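Local coordinates for polymerase X (Deinococcus radiodurans, PDB 2W9M), which probably catalyses template-directed DNA synthesis as a family X polymerase, adding deoxynucleotides to a growing strand, and also carries a zinc-binding phosphoesterase-like domain, at residues G186-R189 with T194-A197; P306-L311 with L497-A502; S120-R125 with G166-E171; A474-C479 with L503-R508. One frame throughout, in Å; residues are numbered along the deposited sequence.

Interactions 1 and 3 belong to the polymerase part of the chain and touch: V188 of interaction 1 packs on G166 and L167 of interaction 3. Both are buried, yet interaction 1 mixes valine packing with a weak carboxylate-to-backbone bond, whereas interaction 3 lays alanine and valine against a buried arginine and its acidic partners. Interactions 2 and 4 share helix 499-505 in the zinc-binding part and meet where L311 and E307 reach L503. Interaction 4 is a buried leucine-tryptophan contact between neighbouring helices; interaction 2, only partly buried, joins that helix to a loop by aromatic rings and a long ion pair beside them.

Interaction 1: G186-R189 with T194-A197; sequences GDVR and TVRA
D187 and V188 lie against V195, R196 and A197 where the short helix 186-190 folds back on the strand 194-203 that follows it. With strand 183-184 antiparallel to 194-203, this strand-helix-strand unit resembles the start of the nucleotidyltransferase palm of family X polymerases, and the G186-D187 pair is reminiscent of the glycine-serine signature found there.

The apolar part is made by the two valines and the aspartate's own CB. V195 pushes its CG2 branch against D187 CB at 3.4 Å, and the same methyl lies 3.9 Å from V188 CG1. V188 CG1 also approaches A197 O at 3.7 Å, while this valine packs beyond the contact against G166 and L167 of helix 163-176, so one side chain joins helix, strand and a second helix.

The polar part centres on the D187 carboxylate. CG sits beside the backbone N (chi1 -62°), which carries OD2 toward the turn after V195; there it accepts a weak but nearly straight bond from R196 N, 3.3 Å long at 168°. R160 also approaches OD2, as a long, weak ion pair. The other oxygen, OD1, forms a salt bridge with R190, and the backbone N of D187 bonds to E199. The R196 guanidinium turns off to a salt bridge with E234, its NE staying 4.9 Å from D187 OD2. What R196 brings to this carboxylate, apart from its N-H, is methylene: its CG rests 3.1 Å from D187 OD2.

Interaction 2: P306-L311 with L497-A502; sequences PEHDDL and LDWREA
H308 and W499 form the tight side of this contact. Their rings lie almost parallel, 2° apart, but are slid so far that they barely overlap: the centroids of the H308 ring and the W499 six-membered ring are 5.2 Å apart, and H308 CE1 comes within 3.5 Å of W499 CZ3. W499 CG stands between backbone N and carbonyl carbon (chi1 68°), swinging the indole alongside R500; R500 CG lies over one W499 face near its periphery, and W499 CZ2 sits 3.5 Å above the centre of the tilted R500 guanidinium. K535 adds a cation-pi contact with W499.

The more open side is looser. E307 sets OE1 3.4 Å from W499 CH2, its carboxylate 82° from the ring plane, while OE2 lies near the edge of the R500 guanidinium as a long ion pair, 3.9 Å from NE. R500 has firmer mates: NH1 binds D498 OD1 at 3.0 Å, nearly in the guanidinium plane, and NH2 pairs with E193. An alanine in place of E307 would probably leave R500 NE without this distant countercharge and W499 CH2 without its packed carboxylate oxygen.

The loop 306-311 leads toward the first PHP-domain strand, so the contact ties this linker to helix 499-505. H308 NE2 bonds to K535 O and ND1 weakly to E305 N, so H308 is probably neutral, while E307 and R500 attract each other weakly over a long distance.

Interaction 3: S120-R125 with G166-E171; sequences SLERLR and GLAVAE
A168 meets E122 and R125 with a single methyl group. E122 comes at it end-on: its chi1 of 164° throws CG out from the helix, and the bend at chi2 (55°) brings the carboxylate over A168 CB, with E122 CD 3.5 Å away. The OE1 oxygen is modelled closer still, too close to be taken at face value, so its exact position is doubtful. R125 NH1 touches the same methyl more loosely, 4.4 Å from A168 CB.

The segments 121-125 and 166-171 run roughly parallel, their axes 10.9 Å apart at closest approach and 28° in direction. Helix 121-130, N-capped by S120 whose OG accepts from R123 N, belongs to the helix-hairpin-helix region, whereas 163-176 follows strand 161-162 of the mixed sheet, so the buried arginine spans the join between a helical region and the palm-like part.

One residue on, V169 addresses R125 alone. Its CG2 branch sits over the centre of the guanidinium, 4.2 Å above that plane, and 4.3 Å from R125 NH2. The edge of the guanidinium is engaged differently: E122 OE1, one helical turn back, is modelled in its plane as a salt bridge, its exact length as doubtful as the atom's position, while NH2 pairs with E172 of the same helix as V169, and NE with E229. Were an alanine to stand here instead of E122, R125 NH1 would probably lose its carboxylate mate and the A168 methyl its cover, although E172 and E229 would still hold the other nitrogens.

Interaction 4: A474-C479 with L503-R508; sequences AVLGAC and LRWRER
L476 sets its CD1 methyl over one face of the W505 indole. The carbon sits 3.5 Å from the centroid of the five-membered ring and 14° off its normal, a CH-pi contact over the face, with W505 NE1 and CD1 each 3.4 Å from L476 CD1. CB covers the same face nearer its periphery, 3.7 Å from W505 CZ2. The near-extended leucine chain explains this double touch: with chi2 at -172°, CD1 continues the line of CB and CG, and the side chain runs along the ring instead of pointing into it.

At G477, next to the leucine, the far end of the indole meets the helix backbone. W505 CH2 lies 3.5 Å from G477 N and 3.8 Å from G477 CA, so the six-membered ring packs against main chain where the five-membered ring packs against a methyl.

Helices 472-482 and 499-505 belong to consecutive crossovers of the parallel sheet, the first leading into strand 485-489 and the second into strand 511-514, as expected for the outer helices of a PHP barrel. The contact therefore joins neighbours in that helical layer, and the L476 side chain lies about 11 Å from that of the zinc ligand H456.

On the opposite face of the indole lies R508, whose guanidinium is centred on W505 CZ3, the carbon being 3.3 Å from its plane; R508 NH1 is held in turn by E480 of helix 472-482. The indole nitrogen makes a weak hydrogen bond to D473, at the start of that same helix, and D473 also pairs with R504.

Interaction 1: G186-R189 with T194-A197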
loop_
_atom_site.group_PDB
_atom_site.type_symbol
_atom_site.label_atom_id
_atom_site.label_comp_id
_atom_site.label_asym_id
_atom_site.label_seq_id
_atom_site.Cartn_x
_atom_site.Cartn_y
_atom_site.Cartn_z
ATOM N N GLY A 186 -6.520 17.152 -9.123
ATOM C CA GLY A 186 -6.295 16.032 -10.013
ATOM C C GLY A 186 -6.204 14.688 -9.320
ATOM O O GLY A 186 -7.044 14.341 -8.492
ATOM N N ASP A 187 -5.164 13.937 -9.661
ATOM C CA ASP A 187 -5.060 12.538 -9.263
ATOM C C ASP A 187 -4.904 12.321 -7.757
ATOM O O ASP A 187 -5.533 11.424 -7.198
ATOM C CB ASP A 187 -3.939 11.846 -10.044
ATOM C CG ASP A 187 -4.201 11.829 -11.543
ATOM O OD1 ASP A 187 -5.249 12.361 -11.973
ATOM O OD2 ASP A 187 -3.364 11.282 -12.294
ATOM N N VAL A 188 -4.087 13.137 -7.097
ATOM C CA VAL A 188 -3.895 12.992 -5.654
ATOM C C VAL A 188 -5.166 13.336 -4.871
ATOM O O VAL A 188 -5.462 12.710 -3.853
ATOM C CB VAL A 188 -2.698 13.818 -5.125
ATOM C CG1 VAL A 188 -1.496 13.622 -6.024
ATOM C CG2 VAL A 188 -3.052 15.288 -5.033
ATOM N N ARG A 189 -5.921 14.317 -5.359
ATOM C CA ARG A 189 -7.142 14.748 -4.681
ATOM C C ARG A 189 -8.237 13.677 -4.648
ATOM O O ARG A 189 -9.026 13.621 -3.703
ATOM C CB ARG A 189 -7.702 16.016 -5.321
ATOM C CG ARG A 189 -9.058 16.401 -4.761
ATOM C CD ARG A 189 -9.704 17.512 -5.546
ATOM N NE ARG A 189 -10.988 17.879 -4.962
ATOM C CZ ARG A 189 -11.901 18.624 -5.576
ATOM N NH1 ARG A 189 -11.670 19.084 -6.799
ATOM N NH2 ARG A 189 -13.044 18.908 -4.968
ATOM N N THR A 194 -2.392 5.274 -8.653
ATOM C CA THR A 194 -1.177 5.752 -9.292
ATOM C C THR A 194 -1.425 7.176 -9.797
ATOM O O THR A 194 -2.550 7.521 -10.158
ATOM C CB THR A 194 -0.758 4.823 -10.436
ATOM O OG1 THR A 194 0.075 3.779 -9.916
ATOM C CG2 THR A 194 0.008 5.585 -11.479
ATOM N N VAL A 195 -0.381 8.002 -9.809
ATOM C CA VAL A 195 -0.545 9.442 -9.997
ATOM C C VAL A 195 0.436 10.052 -11.002
ATOM O O VAL A 195 1.642 9.811 -10.930
ATOM C CB VAL A 195 -0.404 10.166 -8.649
ATOM C CG1 VAL A 195 0.261 11.508 -8.828
ATOM C CG2 VAL A 195 -1.758 10.309 -7.983
ATOM N N ARG A 196 -0.082 10.853 -11.930
ATOM C CA ARG A 196 0.756 11.449 -12.971
ATOM C C ARG A 196 1.652 12.563 -12.440
ATOM O O ARG A 196 2.744 12.792 -12.961
ATOM C CB ARG A 196 -0.098 11.976 -14.125
ATOM C CG ARG A 196 -1.170 12.971 -13.708
ATOM C CD ARG A 196 -2.026 13.399 -14.900
ATOM N NE ARG A 196 -1.722 14.748 -15.373
ATOM C CZ ARG A 196 -0.628 15.084 -16.050
ATOM N NH1 ARG A 196 0.295 14.176 -16.335
ATOM N NH2 ARG A 196 -0.456 16.338 -16.438
ATOM N N ALA A 197 1.186 13.258 -11.408
ATOM C CA ALA A 197 1.957 14.345 -10.822
ATOM C C ALA A 197 1.384 14.805 -9.489
ATOM O O ALA A 197 0.236 14.511 -9.160
ATOM C CB ALA A 197 2.026 15.518 -11.789
#

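Interaction 2: P306-L311 with L497-A502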
loop_
_atom_site.group_PDB
_atom_site.type_symbol
_atom_site.label_atom_id
_atom_site.label_comp_id
_atom_site.label_asym_id
_atom_site.label_seq_id
_atom_site.Cartn_x
_atom_site.Cartn_y
_atom_site.Cartn_z
ATOM N N PRO A 306 -14.652 7.623 -14.174
ATOM C CA PRO A 306 -15.550 7.096 -15.208
ATOM C C PRO A 306 -16.502 6.021 -14.674
ATOM O O PRO A 306 -17.687 6.043 -14.997
ATOM C CB PRO A 306 -14.584 6.495 -16.232
ATOM C CG PRO A 306 -13.315 7.265 -16.048
ATOM C CD PRO A 306 -13.237 7.593 -14.590
ATOM N N GLU A 307 -15.990 5.101 -13.862
ATOM C CA GLU A 307 -16.786 3.979 -13.361
ATOM C C GLU A 307 -17.982 4.441 -12.528
ATOM O O GLU A 307 -18.884 3.654 -12.231
ATOM C CB GLU A 307 -15.916 3.017 -12.534
ATOM C CG GLU A 307 -14.769 2.355 -13.304
ATOM C CD GLU A 307 -13.620 3.310 -13.602
ATOM O OE1 GLU A 307 -13.494 4.334 -12.896
ATOM O OE2 GLU A 307 -12.840 3.036 -14.542
ATOM N N HIS A 308 -17.979 5.716 -12.153
ATOM C CA HIS A 308 -19.039 6.288 -11.324
ATOM C C HIS A 308 -20.156 6.952 -12.138
ATOM O O HIS A 308 -21.227 7.240 -11.605
ATOM C CB HIS A 308 -18.461 7.332 -10.364
ATOM C CG HIS A 308 -17.600 6.764 -9.280
ATOM N ND1 HIS A 308 -16.227 6.899 -9.271
ATOM C CD2 HIS A 308 -17.919 6.082 -8.156
ATOM C CE1 HIS A 308 -15.739 6.316 -8.191
ATOM N NE2 HIS A 308 -16.744 5.813 -7.498
ATOM N N ASP A 309 -19.901 7.205 -13.417
ATOM C CA ASP A 309 -20.809 8.006 -14.244
ATOM C C ASP A 309 -22.292 7.654 -14.106
ATOM O O ASP A 309 -23.140 8.543 -14.055
ATOM C CB ASP A 309 -20.395 7.946 -15.716
ATOM C CG ASP A 309 -19.283 8.920 -16.050
ATOM O OD1 ASP A 309 -18.884 9.701 -15.158
ATOM O OD2 ASP A 309 -18.813 8.907 -17.211
ATOM N N ASP A 310 -22.605 6.365 -14.043
ATOM C CA ASP A 310 -24.000 5.934 -13.995
ATOM C C ASP A 310 -24.433 5.451 -12.607
ATOM O O ASP A 310 -25.610 5.164 -12.384
ATOM C CB ASP A 310 -24.252 4.838 -15.035
ATOM C CG ASP A 310 -23.855 5.264 -16.441
ATOM O OD1 ASP A 310 -23.845 6.485 -16.721
ATOM O OD2 ASP A 310 -23.553 4.375 -17.269
ATOM N N LEU A 311 -23.484 5.375 -11.677
ATOM C CA LEU A 311 -23.738 4.814 -10.350
ATOM C C LEU A 311 -23.823 5.846 -9.226
ATOM O O LEU A 311 -24.546 5.647 -8.254
ATOM C CB LEU A 311 -22.635 3.818 -9.983
ATOM C CG LEU A 311 -22.442 2.604 -10.887
ATOM C CD1 LEU A 311 -21.115 1.929 -10.584
ATOM C CD2 LEU A 311 -23.604 1.629 -10.732
ATOM N N LEU A 497 -7.710 -5.357 -2.155
ATOM C CA LEU A 497 -8.612 -5.282 -3.314
ATOM C C LEU A 497 -8.796 -3.914 -3.980
ATOM O O LEU A 497 -8.976 -2.900 -3.307
ATOM C CB LEU A 497 -9.985 -5.799 -2.877
ATOM C CG LEU A 497 -11.048 -6.067 -3.936
ATOM C CD1 LEU A 497 -10.650 -7.265 -4.793
ATOM C CD2 LEU A 497 -12.405 -6.297 -3.269
ATOM N N ASP A 498 -8.766 -3.902 -5.311
ATOM C CA ASP A 498 -8.970 -2.677 -6.080
ATOM C C ASP A 498 -10.332 -2.068 -5.761
ATOM O O ASP A 498 -11.304 -2.798 -5.561
ATOM C CB ASP A 498 -8.868 -2.966 -7.579
ATOM C CG ASP A 498 -8.773 -1.702 -8.412
ATOM O OD1 ASP A 498 -9.619 -1.527 -9.310
ATOM O OD2 ASP A 498 -7.860 -0.879 -8.167
ATOM N N TRP A 499 -10.408 -0.740 -5.714
ATOM C CA TRP A 499 -11.662 -0.074 -5.360
ATOM C C TRP A 499 -12.744 -0.333 -6.402
ATOM O O TRP A 499 -13.931 -0.270 -6.097
ATOM C CB TRP A 499 -11.471 1.430 -5.130
ATOM C CG TRP A 499 -11.126 2.211 -6.363
ATOM C CD1 TRP A 499 -9.877 2.565 -6.782
ATOM C CD2 TRP A 499 -12.039 2.742 -7.335
ATOM N NE1 TRP A 499 -9.953 3.276 -7.955
ATOM C CE2 TRP A 499 -11.267 3.398 -8.315
ATOM C CE3 TRP A 499 -13.428 2.719 -7.474
ATOM C CZ2 TRP A 499 -11.844 4.031 -9.416
ATOM C CZ3 TRP A 499 -13.996 3.348 -8.565
ATOM C CH2 TRP A 499 -13.204 3.994 -9.522
ATOM N N ARG A 500 -12.330 -0.639 -7.627
ATOM C CA ARG A 500 -13.283 -0.937 -8.688
ATOM C C ARG A 500 -14.031 -2.226 -8.406
ATOM O O ARG A 500 -15.229 -2.312 -8.643
ATOM C CB ARG A 500 -12.583 -1.007 -10.045
ATOM C CG ARG A 500 -12.179 0.352 -10.580
ATOM C CD ARG A 500 -11.070 0.250 -11.607
ATOM N NE ARG A 500 -10.451 1.551 -11.841
ATOM C CZ ARG A 500 -9.461 2.047 -11.106
ATOM N NH1 ARG A 500 -8.972 1.346 -10.091
ATOM N NH2 ARG A 500 -8.960 3.242 -11.384
ATOM N N GLU A 501 -13.326 -3.229 -7.896
ATOM C CA GLU A 501 -13.957 -4.500 -7.554
ATOM C C GLU A 501 -14.779 -4.390 -6.270
ATOM O O GLU A 501 -15.817 -5.035 -6.136
ATOM C CB GLU A 501 -12.915 -5.608 -7.432
ATOM C CG GLU A 501 -12.149 -5.878 -8.722
ATOM C CD GLU A 501 -13.045 -6.360 -9.853
ATOM O OE1 GLU A 501 -14.229 -6.671 -9.596
ATOM O OE2 GLU A 501 -12.562 -6.432 -11.003
ATOM N N ALA A 502 -14.314 -3.566 -5.337
ATOM C CA ALA A 502 -15.054 -3.285 -4.110
ATOM C C ALA A 502 -16.373 -2.576 -4.413
ATOM O O ALA A 502 -17.384 -2.824 -3.764
ATOM C CB ALA A 502 -14.212 -2.446 -3.164
#

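Interaction 3: S120-R125 with G166-E171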
loop_
_atom_site.group_PDB
_atom_site.type_symbol
_atom_site.label_atom_id
_atom_site.label_comp_id
_atom_site.label_asym_id
_atom_site.label_seq_id
_atom_site.Cartn_x
_atom_site.Cartn_y
_atom_site.Cartn_z
ATOM N N SER A 120 9.942 2.889 3.129
ATOM C CA SER A 120 9.628 3.148 1.724
ATOM C C SER A 120 10.461 4.270 1.128
ATOM O O SER A 120 11.059 5.064 1.848
ATOM C CB SER A 120 8.137 3.446 1.542
ATOM O OG SER A 120 7.773 4.666 2.165
ATOM N N LEU A 121 10.501 4.321 -0.198
ATOM C CA LEU A 121 11.207 5.377 -0.906
ATOM C C LEU A 121 10.756 6.757 -0.448
ATOM O O LEU A 121 11.574 7.640 -0.182
ATOM C CB LEU A 121 10.992 5.234 -2.412
ATOM C CG LEU A 121 12.163 4.595 -3.159
ATOM C CD1 LEU A 121 12.968 3.693 -2.235
ATOM C CD2 LEU A 121 11.673 3.853 -4.388
ATOM N N GLU A 122 9.445 6.936 -0.359
ATOM C CA GLU A 122 8.884 8.214 0.053
ATOM C C GLU A 122 9.282 8.586 1.480
ATOM O O GLU A 122 9.642 9.730 1.756
ATOM C CB GLU A 122 7.362 8.195 -0.090
ATOM C CG GLU A 122 6.657 9.315 0.647
ATOM C CD GLU A 122 7.174 10.687 0.259
ATOM O OE1 GLU A 122 7.024 11.619 1.074
ATOM O OE2 GLU A 122 7.735 10.835 -0.849
ATOM N N ARG A 123 9.207 7.615 2.384
ATOM C CA ARG A 123 9.572 7.825 3.783
ATOM C C ARG A 123 11.083 8.048 3.950
ATOM O O ARG A 123 11.518 8.756 4.861
ATOM C CB ARG A 123 9.095 6.640 4.631
ATOM C CG ARG A 123 9.532 6.675 6.082
ATOM C CD ARG A 123 8.713 7.660 6.897
ATOM N NE ARG A 123 9.119 7.656 8.300
ATOM C CZ ARG A 123 10.040 8.464 8.821
ATOM N NH1 ARG A 123 10.655 9.358 8.057
ATOM N NH2 ARG A 123 10.342 8.377 10.109
ATOM N N LEU A 124 11.873 7.441 3.067
ATOM C CA LEU A 124 13.314 7.664 3.036
ATOM C C LEU A 124 13.581 9.095 2.596
ATOM O O LEU A 124 14.446 9.777 3.148
ATOM C CB LEU A 124 13.988 6.702 2.057
ATOM C CG LEU A 124 15.387 6.159 2.368
ATOM C CD1 LEU A 124 16.020 5.591 1.102
ATOM C CD2 LEU A 124 16.293 7.206 2.986
ATOM N N ARG A 125 12.832 9.550 1.595
ATOM C CA ARG A 125 13.008 10.897 1.064
ATOM C C ARG A 125 12.687 11.953 2.115
ATOM O O ARG A 125 13.344 12.990 2.188
ATOM C CB ARG A 125 12.140 11.117 -0.168
ATOM C CG ARG A 125 12.151 12.550 -0.641
ATOM C CD ARG A 125 10.923 12.876 -1.454
ATOM N NE ARG A 125 10.397 14.176 -1.062
ATOM C CZ ARG A 125 9.361 14.338 -0.247
ATOM N NH1 ARG A 125 8.733 13.280 0.239
ATOM N NH2 ARG A 125 8.947 15.553 0.071
ATOM N N GLY A 166 3.120 11.322 -4.504
ATOM C CA GLY A 166 2.380 12.447 -5.050
ATOM C C GLY A 166 1.657 13.251 -3.983
ATOM O O GLY A 166 1.656 14.479 -4.003
ATOM N N LEU A 167 1.037 12.552 -3.042
ATOM C CA LEU A 167 0.273 13.207 -1.984
ATOM C C LEU A 167 1.195 13.907 -0.989
ATOM O O LEU A 167 0.919 15.026 -0.560
ATOM C CB LEU A 167 -0.619 12.190 -1.266
ATOM C CG LEU A 167 -1.786 12.699 -0.418
ATOM C CD1 LEU A 167 -2.495 13.842 -1.114
ATOM C CD2 LEU A 167 -2.762 11.564 -0.131
ATOM N N ALA A 168 2.290 13.243 -0.625
ATOM C CA ALA A 168 3.282 13.830 0.273
ATOM C C ALA A 168 3.870 15.113 -0.306
ATOM O O ALA A 168 3.973 16.122 0.388
ATOM C CB ALA A 168 4.391 12.827 0.567
ATOM N N VAL A 169 4.257 15.072 -1.577
ATOM C CA VAL A 169 4.836 16.242 -2.229
ATOM C C VAL A 169 3.828 17.387 -2.342
ATOM O O VAL A 169 4.163 18.541 -2.075
ATOM C CB VAL A 169 5.424 15.899 -3.612
ATOM C CG1 VAL A 169 5.807 17.171 -4.355
ATOM C CG2 VAL A 169 6.629 14.974 -3.456
ATOM N N ALA A 170 2.595 17.073 -2.721
ATOM C CA ALA A 170 1.558 18.099 -2.799
ATOM C C ALA A 170 1.295 18.721 -1.429
ATOM O O ALA A 170 1.135 19.938 -1.310
ATOM C CB ALA A 170 0.277 17.538 -3.390
ATOM N N GLU A 171 1.253 17.889 -0.393
ATOM C CA GLU A 171 1.073 18.386 0.973
ATOM C C GLU A 171 2.226 19.290 1.415
ATOM O O GLU A 171 2.007 20.312 2.064
ATOM C CB GLU A 171 0.876 17.224 1.955
ATOM C CG GLU A 171 1.676 17.342 3.256
ATOM C CD GLU A 171 2.784 16.290 3.383
ATOM O OE1 GLU A 171 2.457 15.085 3.496
ATOM O OE2 GLU A 171 3.979 16.668 3.390
#

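Interaction 4: A474-C479 with L503-R508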
loop_
_atom_site.group_PDB
_atom_site.type_symbol
_atom_site.label_atom_id
_atom_site.label_comp_id
_atom_site.label_asym_id
_atom_site.label_seq_id
_atom_site.Cartn_x
_atom_site.Cartn_y
_atom_site.Cartn_z
ATOM N N ALA A 474 -15.084 -15.427 -9.108
ATOM C CA ALA A 474 -15.251 -16.752 -8.524
ATOM C C ALA A 474 -14.744 -16.768 -7.084
ATOM O O ALA A 474 -15.417 -17.278 -6.183
ATOM C CB ALA A 474 -14.520 -17.793 -9.353
ATOM N N VAL A 475 -13.557 -16.203 -6.871
ATOM C CA VAL A 475 -12.951 -16.179 -5.541
ATOM C C VAL A 475 -13.793 -15.366 -4.563
ATOM O O VAL A 475 -14.068 -15.817 -3.451
ATOM C CB VAL A 475 -11.519 -15.614 -5.564
ATOM C CG1 VAL A 475 -10.967 -15.532 -4.152
ATOM C CG2 VAL A 475 -10.623 -16.477 -6.433
ATOM N N LEU A 476 -14.205 -14.175 -4.986
ATOM C CA LEU A 476 -15.038 -13.313 -4.154
ATOM C C LEU A 476 -16.367 -13.983 -3.816
ATOM O O LEU A 476 -16.883 -13.833 -2.710
ATOM C CB LEU A 476 -15.272 -11.961 -4.833
ATOM C CG LEU A 476 -14.049 -11.057 -4.971
ATOM C CD1 LEU A 476 -14.447 -9.676 -5.470
ATOM C CD2 LEU A 476 -13.320 -10.949 -3.644
ATOM N N GLY A 477 -16.916 -14.723 -4.773
ATOM C CA GLY A 477 -18.131 -15.485 -4.541
ATOM C C GLY A 477 -17.919 -16.494 -3.428
ATOM O O GLY A 477 -18.777 -16.670 -2.561
ATOM N N ALA A 478 -16.761 -17.149 -3.447
ATOM C CA ALA A 478 -16.407 -18.107 -2.408
ATOM C C ALA A 478 -16.271 -17.426 -1.046
ATOM O O ALA A 478 -16.564 -18.026 -0.011
ATOM C CB ALA A 478 -15.139 -18.837 -2.774
ATOM N N CYS A 479 -15.836 -16.169 -1.048
ATOM C CA CYS A 479 -15.743 -15.397 0.191
ATOM C C CYS A 479 -17.134 -15.133 0.743
ATOM O O CYS A 479 -17.383 -15.294 1.939
ATOM C CB CYS A 479 -15.027 -14.061 -0.044
ATOM S SG CYS A 479 -13.249 -14.189 -0.305
ATOM N N LEU A 503 -16.348 -1.684 -5.398
ATOM C CA LEU A 503 -17.549 -0.973 -5.827
ATOM C C LEU A 503 -18.603 -1.954 -6.329
ATOM O O LEU A 503 -19.784 -1.812 -6.032
ATOM C CB LEU A 503 -17.212 0.045 -6.925
ATOM C CG LEU A 503 -18.372 0.875 -7.482
ATOM C CD1 LEU A 503 -19.048 1.674 -6.382
ATOM C CD2 LEU A 503 -17.885 1.795 -8.589
ATOM N N ARG A 504 -18.163 -2.955 -7.085
ATOM C CA ARG A 504 -19.071 -3.953 -7.640
ATOM C C ARG A 504 -19.631 -4.907 -6.589
ATOM O O ARG A 504 -20.719 -5.450 -6.757
ATOM C CB ARG A 504 -18.374 -4.754 -8.744
ATOM C CG ARG A 504 -18.186 -3.988 -10.041
ATOM C CD ARG A 504 -17.410 -4.795 -11.073
ATOM N NE ARG A 504 -18.141 -5.974 -11.529
ATOM C CZ ARG A 504 -17.698 -7.223 -11.421
ATOM N NH1 ARG A 504 -16.517 -7.466 -10.872
ATOM N NH2 ARG A 504 -18.428 -8.234 -11.871
ATOM N N TRP A 505 -18.883 -5.114 -5.507
ATOM C CA TRP A 505 -19.231 -6.128 -4.511
ATOM C C TRP A 505 -19.662 -5.547 -3.165
ATOM O O TRP A 505 -19.854 -6.293 -2.203
ATOM C CB TRP A 505 -18.052 -7.085 -4.290
ATOM C CG TRP A 505 -17.881 -8.111 -5.367
ATOM C CD1 TRP A 505 -17.231 -7.955 -6.557
ATOM C CD2 TRP A 505 -18.363 -9.462 -5.349
ATOM N NE1 TRP A 505 -17.280 -9.124 -7.283
ATOM C CE2 TRP A 505 -17.971 -10.066 -6.561
ATOM C CE3 TRP A 505 -19.088 -10.222 -4.422
ATOM C CZ2 TRP A 505 -18.280 -11.388 -6.874
ATOM C CZ3 TRP A 505 -19.394 -11.534 -4.731
ATOM C CH2 TRP A 505 -18.992 -12.104 -5.946
ATOM N N ARG A 506 -19.819 -4.228 -3.101
ATOM C CA ARG A 506 -20.121 -3.551 -1.839
ATOM C C ARG A 506 -21.383 -4.048 -1.139
ATOM O O ARG A 506 -21.536 -3.867 0.069
ATOM C CB ARG A 506 -20.186 -2.029 -2.018
ATOM C CG ARG A 506 -20.896 -1.548 -3.275
ATOM C CD ARG A 506 -21.280 -0.081 -3.130
ATOM N NE ARG A 506 -22.628 0.057 -2.588
ATOM C CZ ARG A 506 -22.991 0.980 -1.704
ATOM N NH1 ARG A 506 -22.098 1.841 -1.242
ATOM N NH2 ARG A 506 -24.244 1.031 -1.271
ATOM N N GLU A 507 -22.282 -4.668 -1.894
ATOM C CA GLU A 507 -23.541 -5.153 -1.340
ATOM C C GLU A 507 -23.402 -6.567 -0.794
ATOM O O GLU A 507 -24.256 -7.030 -0.040
ATOM C CB GLU A 507 -24.630 -5.147 -2.413
ATOM C CG GLU A 507 -24.818 -3.820 -3.128
ATOM C CD GLU A 507 -25.730 -2.874 -2.376
ATOM O OE1 GLU A 507 -25.625 -2.806 -1.132
ATOM O OE2 GLU A 507 -26.554 -2.196 -3.030
ATOM N N ARG A 508 -22.323 -7.248 -1.170
ATOM C CA ARG A 508 -22.214 -8.684 -0.921
ATOM C C ARG A 508 -21.085 -9.098 0.027
ATOM O O ARG A 508 -21.043 -10.235 0.491
ATOM C CB ARG A 508 -22.098 -9.439 -2.249
ATOM C CG ARG A 508 -23.225 -9.117 -3.227
ATOM C CD ARG A 508 -23.597 -10.329 -4.068
ATOM N NE ARG A 508 -22.812 -10.428 -5.293
ATOM C CZ ARG A 508 -22.580 -11.569 -5.937
ATOM N NH1 ARG A 508 -23.056 -12.711 -5.457
ATOM N NH2 ARG A 508 -21.860 -11.570 -7.053
#